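Local coordinates for uncharacterized protein, DUF633, LMOf2365_1472 (Listeria monocytogenes str. 4b F2365, PDB 3GNL) that is uncharacterised but probably methylates N1 of adenine 22 in tRNA, using S-adenosylmethionine bound on a Rossmann-like fold, at residues R11-A16 / D31-L35; A26-S30 / I49-V53; D92-G98 / V118-Q124; A129-R133 / Y156-V160. All coordinates share one frame; numbering follows the deposited sequence.

Interaction 1: R11-A16 / D31-L35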
# COMPACT_ATOMS: atom_id res chain seq x y z
N ARG A 11 -4.21 8.30 -8.01
CA ARG A 11 -3.73 7.40 -6.95
C ARG A 11 -4.59 7.53 -5.70
O ARG A 11 -5.07 6.51 -5.13
CB ARG A 11 -2.25 7.70 -6.65
CG ARG A 11 -1.63 6.84 -5.55
CD ARG A 11 -0.20 7.29 -5.29
NE ARG A 11 -0.18 8.65 -4.77
CZ ARG A 11 -0.11 8.98 -3.48
NH1 ARG A 11 -0.06 8.04 -2.54
NH2 ARG A 11 -0.14 10.26 -3.12
N LEU A 12 -4.76 8.76 -5.22
CA LEU A 12 -5.54 8.94 -4.00
C LEU A 12 -7.02 8.72 -4.21
O LEU A 12 -7.68 8.27 -3.29
CB LEU A 12 -5.26 10.30 -3.33
CG LEU A 12 -3.86 10.38 -2.71
CD1 LEU A 12 -3.66 11.86 -2.27
CD2 LEU A 12 -3.63 9.41 -1.56
N GLU A 13 -7.51 8.98 -5.42
CA GLU A 13 -8.90 8.72 -5.76
C GLU A 13 -9.14 7.20 -5.68
O GLU A 13 -10.17 6.75 -5.13
CB GLU A 13 -9.20 9.24 -7.15
CG GLU A 13 -10.66 8.99 -7.59
CD GLU A 13 -10.97 9.65 -8.92
OE1 GLU A 13 -10.35 9.29 -9.94
OE2 GLU A 13 -11.83 10.56 -8.94
N LYS A 14 -8.18 6.43 -6.17
CA LYS A 14 -8.35 4.98 -6.13
C LYS A 14 -8.35 4.49 -4.71
O LYS A 14 -9.15 3.65 -4.33
CB LYS A 14 -7.33 4.24 -7.04
CG LYS A 14 -7.62 2.73 -7.19
CD LYS A 14 -9.01 2.54 -7.85
CE LYS A 14 -9.20 1.14 -8.37
NZ LYS A 14 -10.58 1.03 -8.95
N VAL A 15 -7.42 5.02 -3.88
CA VAL A 15 -7.37 4.65 -2.49
C VAL A 15 -8.73 4.95 -1.80
O VAL A 15 -9.27 4.09 -1.08
CB VAL A 15 -6.18 5.38 -1.79
CG1 VAL A 15 -6.28 5.24 -0.31
CG2 VAL A 15 -4.83 4.84 -2.29
N ALA A 16 -9.23 6.18 -2.01
CA ALA A 16 -10.50 6.66 -1.44
C ALA A 16 -11.68 5.82 -1.90
O ALA A 16 -12.67 5.71 -1.16
CB ALA A 16 -10.72 8.11 -1.80
N ASP A 31 -1.63 12.87 3.06
CA ASP A 31 -1.16 13.86 2.11
C ASP A 31 -2.05 15.10 2.21
O ASP A 31 -3.10 15.12 1.55
CB ASP A 31 -1.21 13.24 0.71
CG ASP A 31 -0.57 14.11 -0.34
OD1 ASP A 31 -0.22 15.28 -0.04
OD2 ASP A 31 -0.44 13.63 -1.48
N HIS A 32 -1.67 16.11 3.00
CA HIS A 32 -2.48 17.33 3.19
C HIS A 32 -3.92 17.12 3.68
O HIS A 32 -4.72 18.06 3.64
CB HIS A 32 -2.49 18.20 1.96
CG HIS A 32 -1.15 18.77 1.58
ND1 HIS A 32 -0.12 17.99 1.10
CD2 HIS A 32 -0.69 20.04 1.58
CE1 HIS A 32 0.93 18.75 0.85
NE2 HIS A 32 0.61 20.00 1.12
N ALA A 33 -4.23 15.93 4.22
CA ALA A 33 -5.59 15.58 4.59
C ALA A 33 -6.53 15.66 3.38
O ALA A 33 -7.74 15.76 3.60
CB ALA A 33 -6.08 16.49 5.73
N TYR A 34 -6.00 15.62 2.15
CA TYR A 34 -6.88 15.70 0.97
C TYR A 34 -7.87 14.55 0.99
O TYR A 34 -9.10 14.76 0.76
CB TYR A 34 -6.10 15.61 -0.35
CG TYR A 34 -5.20 16.76 -0.69
CD1 TYR A 34 -5.58 18.06 -0.44
CD2 TYR A 34 -3.98 16.52 -1.30
CE1 TYR A 34 -4.74 19.14 -0.79
CE2 TYR A 34 -3.12 17.59 -1.64
CZ TYR A 34 -3.53 18.88 -1.36
OH TYR A 34 -2.71 19.93 -1.69
N LEU A 35 -7.37 13.34 1.22
CA LEU A 35 -8.24 12.16 1.21
C LEU A 35 -9.31 12.19 2.31
O LEU A 35 -10.50 11.99 2.01
CB LEU A 35 -7.40 10.88 1.15
CG LEU A 35 -8.16 9.55 1.23
CD1 LEU A 35 -7.39 8.44 0.49
CD2 LEU A 35 -8.51 9.13 2.62

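Interaction 2: A26-S30 / I49-V53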
# COMPACT_ATOMS: atom_id res chain seq x y z
N ALA A 26 -8.74 6.40 9.74
CA ALA A 26 -7.49 7.07 10.08
C ALA A 26 -6.53 6.99 8.91
O ALA A 26 -6.22 5.89 8.44
CB ALA A 26 -6.85 6.50 11.34
N ASP A 27 -6.08 8.16 8.45
CA ASP A 27 -5.15 8.29 7.35
C ASP A 27 -3.76 8.64 7.90
O ASP A 27 -3.50 9.78 8.29
CB ASP A 27 -5.65 9.39 6.38
CG ASP A 27 -4.84 9.46 5.10
OD1 ASP A 27 -4.06 8.52 4.86
OD2 ASP A 27 -5.00 10.43 4.34
N ILE A 28 -2.88 7.65 7.87
CA ILE A 28 -1.56 7.75 8.48
C ILE A 28 -0.57 8.38 7.52
O ILE A 28 -0.37 7.86 6.41
CB ILE A 28 -1.09 6.38 8.87
CG1 ILE A 28 -2.20 5.68 9.66
CG2 ILE A 28 0.25 6.48 9.60
CD1 ILE A 28 -2.57 6.38 11.08
N GLY A 29 0.10 9.45 7.92
CA GLY A 29 0.93 10.17 6.97
C GLY A 29 0.11 10.78 5.86
O GLY A 29 0.48 10.74 4.65
N SER A 30 -1.00 11.39 6.23
CA SER A 30 -1.96 11.90 5.25
C SER A 30 -1.34 12.96 4.35
O SER A 30 -0.62 13.86 4.82
CB SER A 30 -3.10 12.54 6.02
OG SER A 30 -4.15 12.89 5.14
N ILE A 49 -9.22 10.70 11.38
CA ILE A 49 -7.95 11.17 11.96
C ILE A 49 -6.98 11.34 10.79
O ILE A 49 -6.84 10.42 9.98
CB ILE A 49 -7.37 10.14 12.93
CG1 ILE A 49 -8.33 9.91 14.12
CG2 ILE A 49 -5.98 10.56 13.40
CD1 ILE A 49 -7.99 8.64 14.97
N ALA A 50 -6.36 12.51 10.69
CA ALA A 50 -5.25 12.68 9.76
C ALA A 50 -3.95 12.72 10.56
O ALA A 50 -3.70 13.69 11.29
CB ALA A 50 -5.44 13.93 8.94
N GLY A 51 -3.14 11.67 10.45
CA GLY A 51 -1.88 11.59 11.22
C GLY A 51 -0.70 12.18 10.48
O GLY A 51 -0.59 12.06 9.27
N GLU A 52 0.21 12.86 11.17
CA GLU A 52 1.42 13.38 10.57
C GLU A 52 2.53 13.23 11.58
O GLU A 52 2.26 13.29 12.77
CB GLU A 52 1.29 14.86 10.16
CG GLU A 52 0.08 15.15 9.28
CD GLU A 52 0.24 14.63 7.90
OE1 GLU A 52 1.33 14.15 7.53
OE2 GLU A 52 -0.77 14.69 7.14
N VAL A 53 3.77 13.02 11.12
CA VAL A 53 4.87 12.85 12.06
C VAL A 53 5.71 14.11 12.29
O VAL A 53 6.28 14.26 13.37
CB VAL A 53 5.67 11.54 11.77
CG1 VAL A 53 6.42 11.66 10.47
CG2 VAL A 53 6.65 11.25 12.91

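Interaction 3: D92-G98 / V118-Q124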
# COMPACT_ATOMS: atom_id res chain seq x y z
N ASP A 92 -12.68 2.28 12.06
CA ASP A 92 -13.12 1.14 11.25
C ASP A 92 -12.09 0.80 10.17
O ASP A 92 -11.84 -0.40 9.89
CB ASP A 92 -14.46 1.41 10.56
CG ASP A 92 -15.56 1.73 11.55
OD1 ASP A 92 -15.82 0.84 12.39
OD2 ASP A 92 -16.12 2.85 11.50
N THR A 93 -11.49 1.84 9.60
CA THR A 93 -10.62 1.72 8.43
C THR A 93 -9.33 2.50 8.64
O THR A 93 -9.39 3.65 9.03
CB THR A 93 -11.36 2.21 7.22
OG1 THR A 93 -12.52 1.39 7.05
CG2 THR A 93 -10.49 2.05 5.96
N ILE A 94 -8.17 1.91 8.33
CA ILE A 94 -6.92 2.66 8.35
C ILE A 94 -6.34 2.69 6.95
O ILE A 94 -6.32 1.64 6.27
CB ILE A 94 -5.87 2.04 9.29
CG1 ILE A 94 -6.37 1.93 10.75
CG2 ILE A 94 -4.54 2.84 9.23
CD1 ILE A 94 -5.39 1.23 11.65
N VAL A 95 -5.96 3.91 6.51
CA VAL A 95 -5.30 4.14 5.21
C VAL A 95 -3.85 4.44 5.48
O VAL A 95 -3.54 5.26 6.32
CB VAL A 95 -5.91 5.35 4.48
CG1 VAL A 95 -5.23 5.65 3.15
CG2 VAL A 95 -7.42 5.15 4.26
N ILE A 96 -2.93 3.74 4.79
CA ILE A 96 -1.49 4.09 4.86
C ILE A 96 -1.00 4.07 3.41
O ILE A 96 -0.91 2.98 2.80
CB ILE A 96 -0.65 3.10 5.74
CG1 ILE A 96 -1.39 2.77 7.05
CG2 ILE A 96 0.75 3.70 6.03
CD1 ILE A 96 -0.70 1.74 7.91
N ALA A 97 -0.73 5.26 2.88
CA ALA A 97 -0.36 5.44 1.46
C ALA A 97 0.92 6.26 1.34
O ALA A 97 1.28 6.98 2.26
CB ALA A 97 -1.51 6.13 0.71
N GLY A 98 1.62 6.10 0.21
CA GLY A 98 2.73 6.97 -0.15
C GLY A 98 3.98 6.75 0.67
O GLY A 98 4.73 7.68 0.90
N VAL A 118 -10.38 -2.60 14.27
CA VAL A 118 -10.28 -2.16 12.86
C VAL A 118 -10.69 -3.29 11.91
O VAL A 118 -10.24 -4.45 12.10
CB VAL A 118 -8.84 -1.67 12.54
CG1 VAL A 118 -8.73 -1.30 11.06
CG2 VAL A 118 -8.49 -0.46 13.40
N THR A 119 -11.51 -2.99 10.91
CA THR A 119 -12.02 -4.02 9.99
C THR A 119 -11.56 -3.88 8.52
O THR A 119 -11.93 -4.69 7.63
CB THR A 119 -13.57 -4.10 10.03
OG1 THR A 119 -14.12 -2.79 9.83
CG2 THR A 119 -14.06 -4.64 11.39
N LYS A 120 -10.80 -2.83 8.24
CA LYS A 120 -10.35 -2.61 6.86
C LYS A 120 -9.04 -1.86 6.88
O LYS A 120 -8.88 -0.87 7.62
CB LYS A 120 -11.40 -1.90 6.04
CG LYS A 120 -11.05 -1.67 4.54
CD LYS A 120 -12.24 -1.44 3.61
CE LYS A 120 -13.10 -0.26 4.08
NZ LYS A 120 -14.20 -0.18 3.11
N LEU A 121 -8.06 -2.33 6.09
CA LEU A 121 -6.83 -1.56 5.85
C LEU A 121 -6.79 -1.31 4.36
O LEU A 121 -7.06 -2.20 3.55
CB LEU A 121 -5.54 -2.32 6.24
CG LEU A 121 -5.42 -2.86 7.66
CD1 LEU A 121 -4.19 -3.81 7.85
CD2 LEU A 121 -5.34 -1.69 8.62
N ILE A 122 -6.44 -0.08 4.00
CA ILE A 122 -6.21 0.27 2.59
C ILE A 122 -4.76 0.76 2.49
O ILE A 122 -4.39 1.82 3.08
CB ILE A 122 -7.13 1.38 2.11
CG1 ILE A 122 -8.61 0.95 2.28
CG2 ILE A 122 -6.84 1.66 0.65
CD1 ILE A 122 -9.60 2.15 2.26
N LEU A 123 -3.91 -0.04 1.84
CA LEU A 123 -2.46 0.26 1.91
C LEU A 123 -1.97 0.52 0.49
O LEU A 123 -2.37 -0.17 -0.46
CB LEU A 123 -1.69 -0.93 2.52
CG LEU A 123 -2.24 -1.46 3.83
CD1 LEU A 123 -1.34 -2.64 4.25
CD2 LEU A 123 -2.29 -0.34 4.89
N GLN A 124 -1.10 1.53 0.35
CA GLN A 124 -0.58 1.86 -0.96
C GLN A 124 0.93 2.03 -0.80
O GLN A 124 1.39 3.12 -0.56
CB GLN A 124 -1.27 3.08 -1.54
CG GLN A 124 -0.84 3.41 -3.00
CD GLN A 124 0.40 4.27 -3.02
OE1 GLN A 124 0.39 5.35 -2.45
NE2 GLN A 124 1.48 3.78 -3.64
O HOH W 1 -15.00 -1.65 12.04
O HOH W 2 -14.22 -0.70 7.77

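Interaction 4: A129-R133 / Y156-V160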
# COMPACT_ATOMS: atom_id res chain seq x y z
N ALA A 129 5.84 -3.98 -2.15
CA ALA A 129 4.45 -4.34 -1.83
C ALA A 129 4.42 -5.75 -1.23
O ALA A 129 3.64 -6.04 -0.31
CB ALA A 129 3.58 -4.27 -3.08
N TRP A 130 5.26 -6.66 -1.73
CA TRP A 130 5.27 -8.03 -1.25
C TRP A 130 5.44 -8.10 0.27
O TRP A 130 4.94 -9.07 0.89
CB TRP A 130 6.38 -8.85 -1.96
CG TRP A 130 7.79 -8.42 -1.57
CD1 TRP A 130 8.56 -7.51 -2.23
CD2 TRP A 130 8.57 -8.88 -0.45
NE1 TRP A 130 9.78 -7.38 -1.60
CE2 TRP A 130 9.81 -8.20 -0.51
CE3 TRP A 130 8.34 -9.81 0.58
CZ2 TRP A 130 10.83 -8.42 0.43
CZ3 TRP A 130 9.34 -10.02 1.51
CH2 TRP A 130 10.58 -9.32 1.43
N GLN A 131 6.12 -7.14 0.90
CA GLN A 131 6.33 -7.12 2.35
C GLN A 131 4.98 -7.09 3.06
O GLN A 131 4.81 -7.71 4.11
CB GLN A 131 7.11 -5.90 2.79
CG GLN A 131 8.56 -5.88 2.41
CD GLN A 131 9.41 -6.49 3.48
OE1 GLN A 131 8.88 -7.10 4.42
NE2 GLN A 131 10.73 -6.36 3.34
N LEU A 132 4.04 -6.36 2.50
CA LEU A 132 2.72 -6.25 3.12
C LEU A 132 1.87 -7.49 2.85
O LEU A 132 1.00 -7.87 3.66
CB LEU A 132 2.04 -4.97 2.63
CG LEU A 132 2.76 -3.71 3.09
CD1 LEU A 132 2.10 -2.52 2.45
CD2 LEU A 132 2.78 -3.57 4.63
N ARG A 133 2.09 -8.18 1.74
CA ARG A 133 1.38 -9.43 1.49
C ARG A 133 1.91 -10.51 2.41
O ARG A 133 1.11 -11.33 2.87
CB ARG A 133 1.40 -9.81 -0.02
CG ARG A 133 0.90 -8.65 -0.86
CD ARG A 133 0.46 -9.12 -2.22
NE ARG A 133 0.18 -8.02 -3.12
CZ ARG A 133 1.07 -7.42 -3.90
NH1 ARG A 133 2.34 -7.85 -3.96
NH2 ARG A 133 0.69 -6.40 -4.66
N TYR A 156 1.63 2.24 -9.43
CA TYR A 156 1.30 2.15 -8.02
C TYR A 156 0.36 0.98 -7.80
O TYR A 156 -0.62 0.80 -8.54
CB TYR A 156 0.55 3.40 -7.56
CG TYR A 156 1.34 4.66 -7.68
CD1 TYR A 156 2.33 4.96 -6.75
CD2 TYR A 156 1.13 5.53 -8.76
CE1 TYR A 156 3.12 6.12 -6.87
CE2 TYR A 156 1.91 6.72 -8.90
CZ TYR A 156 2.89 6.99 -7.93
OH TYR A 156 3.68 8.14 -8.03
N GLU A 157 0.60 0.26 -6.73
CA GLU A 157 -0.29 -0.83 -6.29
C GLU A 157 -1.01 -0.43 -5.02
O GLU A 157 -0.44 0.26 -4.15
CB GLU A 157 0.53 -2.10 -6.02
CG GLU A 157 1.17 -2.76 -7.27
CD GLU A 157 2.39 -3.57 -6.88
OE1 GLU A 157 3.40 -2.99 -6.37
OE2 GLU A 157 2.35 -4.78 -7.10
N ILE A 158 -2.27 -0.86 -4.93
CA ILE A 158 -3.14 -0.61 -3.74
C ILE A 158 -3.68 -1.96 -3.32
O ILE A 158 -3.99 -2.82 -4.16
CB ILE A 158 -4.30 0.34 -4.11
CG1 ILE A 158 -3.70 1.69 -4.56
CG2 ILE A 158 -5.28 0.52 -2.90
CD1 ILE A 158 -4.68 2.54 -5.27
N MSE A 159 -3.75 -2.20 -2.02
CA MSE A 159 -4.33 -3.44 -1.54
C MSE A 159 -5.29 -3.13 -0.39
O MSE A 159 -5.05 -2.24 0.41
CB MSE A 159 -3.26 -4.43 -1.07
CG MSE A 159 -2.48 -4.06 0.14
SE MSE A 159 -1.16 -5.51 0.51
CE MSE A 159 0.12 -4.99 -0.86
N VAL A 160 -6.37 -3.90 -0.33
CA VAL A 160 -7.36 -3.69 0.73
C VAL A 160 -7.44 -4.97 1.50
O VAL A 160 -7.49 -6.04 0.87
CB VAL A 160 -8.71 -3.35 0.13
CG1 VAL A 160 -9.74 -3.11 1.26
CG2 VAL A 160 -8.59 -2.13 -0.82
O HOH W 3 3.95 -6.55 -5.97
O HOH W 4 -1.74 -4.81 -4.23

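Interaction 1: R11-A16 / D31-L35
The Arg11 guanidinium meets the Asp31 carboxylate at its edge, near its own plane, while Leu12 CG lies 3.7 Å above one of its faces, offset toward the rim. The two planes are only 28° apart, yet NH2 stays 3.8 Å from Asp31 OD2, a long salt bridge, and the firmer partner of Arg11 is Gln124, which takes a hydrogen bond from NH1. In this Rossmann-like fold, residues 31-35 carry the chain from strand 23-28 into helix 34-41 through a type I' turn, Asp31 to Tyr34, with Ala33 as N-cap; helix 10-16 packs against that corner. Within the turn, His32 ND1 donates to Asp31 OD1 nearly in the ring plane (2.9 Å, 158°), which holds the carboxylate by the oxygen that Arg11 does not face. His32 CB in turn sits over the centre of the Tyr34 ring.

The apolar half of the contact is built round Leu35. With its CG trans to the backbone N (chi1 176°), Leu35 sets CD1 against the helix, touching Ala16 CB (4.1 Å) and Leu12 O. Its closest approach is to Val15 CG1: 3.5 Å from Leu35 CD1, tighter than ordinary van der Waals packing.

Interaction 2: A26-S30 / I49-V53
Strands 26-28 and 49-52 run parallel, 15° apart in direction with axes approaching to 4.8 Å, and the pairing is read from Asp27 N to Ile49 O (2.8 Å, 169°) and Gly51 N to Asp27 O (2.9 Å). On one face the Ala26 and Ile49 side chains meet CB to CB at 4.0 Å; on the other, Ser30 CB reaches Ala50 CB at the same separation.

The two strands are joined through helix 34-41 in a beta-alpha-beta unit of the Rossmann-like sheet, and the chain leaves the first through a type II turn, Asp27 to Ser30, with Gly29 at positive phi. In SAM-dependent methyltransferases of this fold the corresponding glycine-containing loop and the acidic residue ending the second strand commonly line the cofactor site, so a like role is probable here. Two bonds hold the turn: Ser30 N donates to Gly51 O at 3.1 Å, and Ser30 OG donates to Asp27 OD2 at 2.7 Å, arriving from above the carboxylate plane.

Glu52 starts off to one side, but the bend at chi2 (-72°) folds its carboxylate back over the turn, where Glu52 OE2 lies 3.4 Å from Ser30 CB.

Interaction 3: D92-G98 / V118-Q124
Ile94 and Ile96 pack tightly against Leu121 and Leu123 on one face of two parallel strands whose directions differ by just 4°. Leu121 CD2 leans to 3.8 Å from Ile94 CB, and Leu123 CD2 lies alongside Ile96 with CG1 at 3.9 Å. Between them run near-straight backbone bonds, among them Ile122 N to Ile94 O (2.9 Å, 166°) and Ile96 N to Ile122 O. On the other face Thr93 CG2 touches Ile122 CD1 at 3.8 Å.

The end at Asp92 and Thr119 is looser and wet. Thr119 N holds Asp92 O at 2.8 Å, but the bond from Lys120 N is weak. One water joins Asp92 OD1 to Thr119 OG1, while Asp92 OD2 accepts from Arg24 N; a second joins that hydroxyl to Thr93 OG1, which also hydrogen-bonds Glu23. Lys120 runs beside Thr93, its NZ ending at Glu23 and Tyr18 O. At the far end Gly98 N donates to Gln124 O and, weakly, to OE1, which also accepts from Arg11.

The pair forms the middle of the sheet, joined by helix 101-110 in a beta-alpha-beta unit, with strand 23-28 flanking 93-99, strand 154-163 flanking 120-125, and helix 10-16 covering Val95 and Ile122.

Interaction 4: A129-R133 / Y156-V160
Selenomethionine Met159 gives up the most surface here, its side chain reaching from strand 154-163 to the sheet-facing side of helix 129-139. Its CG stands between the backbone N and the carbonyl carbon, and a bend at chi3 (78°) turns the terminal methyl along the helix. There Met159 SE lies 3.9 Å from Leu132 CB, while CE comes to 3.7 Å from both Ala129 O and Arg133 CG. The same methyl covers one face of the Arg133 guanidinium.

Arg133, second in buried area, extends from CG to NE over this methyl and meets Glu157, the third, at about a right angle. Glu157 OE2 lies at the guanidinium edge, 3.4 Å from Arg133 NH2; the pair is a salt bridge whose hydrogen bond is weak, straight (162°) but long, with planes 61° apart. Water supplies shorter links: one bridges Arg133 NH1 to Glu157 OE2, standing 2.6 Å from that oxygen, and another joins Arg133 NH2 to Ile158 O. Glu157 OE1 instead rests 3.5 Å from Ala129 CB.

Helix and strand lie 10.2 Å apart by their axes, in near-parallel direction, so the helix packs on a face of the sheet where strand 154-163 runs antiparallel to strand 120-125. The stronger partner of Arg133 is Glu146, which forms a salt bridge with NE, while NH1 donates to Ile175 O. Two carboxylates therefore share this buried guanidinium, which probably stabilises its positive charge, while the selenomethionine supplies part of its apolar surroundings.

In the fold
Along the chain, interactions 1 and 2 interlock, their segments alternating, and interactions 3 and 4 follow in series. Three of the four contacts involve the same mixed seven-stranded sheet directly: strand 23-28 of interaction 2 neighbours strand 93-99 of interaction 3, joined by Ala26 O to Val95 N at 2.8 Å, and strand 120-125 neighbours strand 154-163 of interaction 4 through Leu123 N and Met159 O. Helix 10-16 of interaction 1 lies against this sheet, touching interaction 3 through Val15 and interaction 4 at Ile158. Centres of neighbouring contacts are about 11 Å apart, whereas interactions 2 and 4 stand about 19 Å apart and do not touch. Together they span much of the Rossmann-like sheet, consistent with a methyltransferase.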